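Local coordinates for protein Ta0487 (Thermoplasma acidophilum, PDB 3KBQ), which is of unknown function but belongs to the CinA family, this chain being the part that resembles a molybdopterin-binding domain, at residues P123-I128 with L138-G143; D97-I102 with K117-P122. All blocks are in the same frame, centred on the assembly; numbering follows the deposited sequence.

How the interactions relate
The two contacts follow one another along the chain, neither enclosing nor crossing the other. Interaction 2 opens on helix 96-106 and closes a mostly helical excursion when residues 117-122 return to the flank of that helix. The chain then passes directly into interaction 1, where 123-128 and 138-143 pair as a beta hairpin around a nine-residue connection. Ile121 belongs to interaction 2 and also packs against interaction 1: its CG1 lies 3.5 Å from Leu138 CD2, and its CD1 packs on Pro127 CB. Met101 CE and Ala98 CB also reach the Pro127 ring, so the helix and the small sheet of 93-94 and 120-121 are tied to the edge of the main six-stranded sheet.

Interaction 1: P123-I128 with L138-G143; sequences PSCRPI and LICAVG
The planar guanidinium of Arg126 is met obliquely by the CD1 methyl of Ile139, 3.5 Å from NH1, the two side chains running side by side on one face of the hairpin. A bend at chi3 turns the long arginine so that it screens the isoleucine while its charge stays at the exposed surface. Ile128 crosses Ile139 at about a right angle, CG1 to CG1 at 3.6 Å; an alanine at Ile128 would lose both of the branches beyond CB and would probably loosen the cover over Ile139. The other face carries the disulfide, Cys125 SG to Cys140 SG 2.1 Å with a torsion of 105°. It joins a non-hydrogen-bonded antiparallel pair, the usual place for a cross-strand disulfide, and the CA atoms of Cys125 and Cys140 are only 4.0 Å apart. On the same face Leu138 CD2 tucks 3.6 Å from Pro127 CA. Proline suits this position because its nitrogen faces away from the partner strand and owes it no hydrogen. Between these pairs, Arg126 N gives a nearly straight bond (171°) to Ile139 O at 2.8 Å, and Ile139 N returns one to Arg126 O at 3.0 Å. Ala141 N adds a third to Ser124 O. The Ser124 hydroxyl gives Ala141 O only a weak bond and is hydrogen-bonded to Gln90 NE2. Strand 125-128 forms one edge of the mixed sheet within this chain, with 137-142 next and 145-150 beyond; Phe84 of helix 80-87 packs on both cysteines, while Met164 lies against Ile128 and Ile139.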
# COMPACT_ATOMS: atom_id res chain seq x y z
N PRO B 123 20.19 3.99 17.01
CA PRO B 123 20.76 5.34 17.22
C PRO B 123 20.37 6.40 16.19
O PRO B 123 20.43 7.58 16.50
CB PRO B 123 22.28 5.10 17.18
CG PRO B 123 22.45 3.85 16.47
CD PRO B 123 21.25 2.99 16.85
N SER B 124 19.96 5.99 15.00
CA SER B 124 19.50 6.95 13.99
C SER B 124 18.16 7.62 14.30
O SER B 124 17.73 8.51 13.54
CB SER B 124 19.37 6.25 12.64
OG SER B 124 20.58 6.35 11.90
N CYS B 125 17.48 7.18 15.36
CA CYS B 125 16.15 7.69 15.70
C CYS B 125 16.14 8.41 17.02
O CYS B 125 16.95 8.10 17.89
CB CYS B 125 15.16 6.54 15.76
SG CYS B 125 14.99 5.68 14.17
N ARG B 126 15.23 9.37 17.17
CA ARG B 126 14.86 9.98 18.44
C ARG B 126 13.40 9.64 18.76
O ARG B 126 12.55 9.68 17.85
CB ARG B 126 14.94 11.49 18.32
CG ARG B 126 16.33 12.07 18.41
CD ARG B 126 16.24 13.59 18.53
NE ARG B 126 15.86 14.24 17.27
CZ ARG B 126 14.72 14.90 17.06
NH1 ARG B 126 13.82 15.03 18.03
NH2 ARG B 126 14.49 15.44 15.87
N PRO B 127 13.07 9.38 20.04
CA PRO B 127 11.66 9.13 20.32
C PRO B 127 10.85 10.42 20.32
O PRO B 127 11.39 11.47 20.62
CB PRO B 127 11.68 8.51 21.72
CG PRO B 127 13.01 8.97 22.40
CD PRO B 127 13.89 9.51 21.27
N ILE B 128 9.57 10.34 19.95
CA ILE B 128 8.62 11.43 20.09
C ILE B 128 7.55 11.04 21.10
O ILE B 128 6.94 9.95 20.99
CB ILE B 128 7.80 11.74 18.80
CG1 ILE B 128 8.63 11.56 17.51
CG2 ILE B 128 7.17 13.13 18.96
CD1 ILE B 128 7.79 11.21 16.23
N LEU B 138 8.84 7.77 16.54
CA LEU B 138 10.26 7.97 16.26
C LEU B 138 10.43 8.87 15.06
O LEU B 138 9.67 8.74 14.09
CB LEU B 138 10.96 6.63 16.00
CG LEU B 138 10.98 5.55 17.11
CD1 LEU B 138 11.82 4.34 16.67
CD2 LEU B 138 11.53 6.10 18.39
N ILE B 139 11.40 9.80 15.11
CA ILE B 139 11.85 10.52 13.92
C ILE B 139 13.27 10.07 13.75
O ILE B 139 14.05 10.08 14.72
CB ILE B 139 11.98 12.05 14.10
CG1 ILE B 139 10.86 12.62 14.95
CG2 ILE B 139 12.11 12.81 12.73
CD1 ILE B 139 11.37 13.64 16.01
N CYS B 140 13.62 9.70 12.53
CA CYS B 140 14.90 9.14 12.23
C CYS B 140 15.47 9.91 11.07
O CYS B 140 14.71 10.47 10.23
CB CYS B 140 14.72 7.67 11.86
SG CYS B 140 13.62 6.82 13.07
N ALA B 141 16.79 9.98 11.01
CA ALA B 141 17.43 10.53 9.80
C ALA B 141 18.27 9.40 9.17
O ALA B 141 18.99 8.68 9.87
CB ALA B 141 18.29 11.73 10.15
N VAL B 142 18.12 9.22 7.87
CA VAL B 142 18.91 8.27 7.11
C VAL B 142 19.57 9.11 6.02
O VAL B 142 18.90 9.53 5.07
CB VAL B 142 18.02 7.14 6.49
CG1 VAL B 142 18.89 6.07 5.78
CG2 VAL B 142 17.15 6.49 7.53
N GLY B 143 20.87 9.32 6.16
CA GLY B 143 21.61 10.44 5.50
C GLY B 143 20.75 11.71 5.62
O GLY B 143 20.34 12.10 6.72

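Interaction 2: D97-I102 with K117-P122; sequences DALAMI and KMAKIP
Lys117 NZ is the best-held polar atom here, hydrogen-bonded to three backbone oxygens, those of Gly73, Thr75 and Gln114. Its side chain leaves the backbone away from helix 96-106 and takes no part in the contact, in which the side chains that meet are all apolar and no hydrogen bond joins the segments. Ala119 is its centre: the methyl CB presses on the helix backbone, 3.5 Å from Leu99 N, and meets Leu99 CB at 3.8 Å and Ala98 CB at 4.0 Å. Alanine suits both Ala98 and Ala119, since a small side chain on each lets the 3-10 turn 117-119 come so close that the CA atoms of Leu99 and Ala119 are 5.0 Å apart. One turn further along the helix, Ile102 reaches out with CD1, which rests 3.9 Å from Met118 CB, while its CG2 meets the terminal methyl CE of Met118. The methionine, bent at chi3, crosses the isoleucine obliquely. Ile121 completes the patch more loosely, its CD1 touching Ala98 CB at 4.2 Å. Leu111 lies on Leu99 and Ile102, extending the apolar surface beyond the two segments. Backbone hydrogen bonds of Ile121 with Arg93 and of Ala119 with Asp95 join 117-122 to strand 93-94 and the residue after it, just ahead of helix 96-106.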
# COMPACT_ATOMS: atom_id res chain seq x y z
N ASP B 97 15.52 7.84 28.19
CA ASP B 97 14.41 8.83 28.27
C ASP B 97 13.12 8.12 27.91
O ASP B 97 12.13 8.19 28.66
CB ASP B 97 14.56 10.01 27.28
CG ASP B 97 15.92 10.72 27.32
OD1 ASP B 97 16.72 10.53 28.29
OD2 ASP B 97 16.19 11.50 26.37
N ALA B 98 13.15 7.42 26.77
CA ALA B 98 12.00 6.63 26.30
C ALA B 98 11.53 5.70 27.42
O ALA B 98 10.34 5.70 27.79
CB ALA B 98 12.38 5.83 25.05
N LEU B 99 12.48 4.94 27.99
CA LEU B 99 12.15 3.99 29.06
C LEU B 99 11.46 4.69 30.25
O LEU B 99 10.39 4.26 30.71
CB LEU B 99 13.40 3.20 29.51
CG LEU B 99 13.15 2.16 30.62
CD1 LEU B 99 12.02 1.16 30.26
CD2 LEU B 99 14.43 1.42 30.99
N ALA B 100 12.08 5.78 30.73
CA ALA B 100 11.46 6.66 31.72
C ALA B 100 10.03 7.13 31.34
O ALA B 100 9.12 7.03 32.15
CB ALA B 100 12.37 7.88 32.01
N MET B 101 9.83 7.61 30.11
CA MET B 101 8.48 7.97 29.62
C MET B 101 7.51 6.80 29.93
O MET B 101 6.48 6.97 30.59
CB MET B 101 8.46 8.25 28.11
CG MET B 101 9.61 9.17 27.52
SD MET B 101 9.41 9.92 25.83
CE MET B 101 8.97 8.58 24.75
N ILE B 102 7.89 5.60 29.46
CA ILE B 102 7.04 4.42 29.56
C ILE B 102 6.64 3.99 30.99
O ILE B 102 5.45 3.73 31.26
CB ILE B 102 7.62 3.25 28.73
CG1 ILE B 102 7.55 3.64 27.24
CG2 ILE B 102 6.80 1.96 29.00
CD1 ILE B 102 8.58 3.00 26.35
N LYS B 117 10.27 -3.47 25.62
CA LYS B 117 10.88 -3.40 24.27
C LYS B 117 10.47 -2.14 23.52
O LYS B 117 11.16 -1.74 22.57
CB LYS B 117 10.69 -4.69 23.45
CG LYS B 117 9.33 -4.89 22.80
CD LYS B 117 9.33 -4.38 21.34
CE LYS B 117 7.97 -3.72 20.92
NZ LYS B 117 6.75 -4.22 21.66
N MET B 118 9.38 -1.47 23.95
CA MET B 118 9.00 -0.19 23.31
C MET B 118 10.03 0.92 23.49
O MET B 118 9.98 1.92 22.76
CB MET B 118 7.60 0.33 23.74
CG MET B 118 6.39 -0.47 23.26
SD MET B 118 4.80 0.17 23.90
CE MET B 118 5.13 0.49 25.64
N ALA B 119 10.95 0.77 24.46
CA ALA B 119 12.05 1.75 24.61
C ALA B 119 13.30 1.43 23.79
O ALA B 119 14.27 2.18 23.86
CB ALA B 119 12.42 1.95 26.10
N LYS B 120 13.30 0.30 23.07
CA LYS B 120 14.47 -0.16 22.29
C LYS B 120 14.43 0.56 20.93
O LYS B 120 13.43 0.51 20.21
CB LYS B 120 14.47 -1.69 22.16
CG LYS B 120 14.98 -2.51 23.36
CD LYS B 120 16.55 -2.71 23.30
CE LYS B 120 17.08 -4.10 23.83
NZ LYS B 120 17.89 -4.15 25.16
N ILE B 121 15.50 1.28 20.59
CA ILE B 121 15.48 2.23 19.47
C ILE B 121 16.85 2.12 18.79
O ILE B 121 17.82 1.85 19.49
CB ILE B 121 15.26 3.65 20.05
CG1 ILE B 121 13.79 4.04 20.05
CG2 ILE B 121 16.02 4.72 19.35
CD1 ILE B 121 13.52 5.17 21.09
N PRO B 122 16.93 2.27 17.45
CA PRO B 122 18.29 2.39 16.88
C PRO B 122 18.86 3.83 17.05
O PRO B 122 18.10 4.77 17.23
CB PRO B 122 18.06 2.04 15.40
CG PRO B 122 16.73 2.57 15.10
CD PRO B 122 15.90 2.44 16.40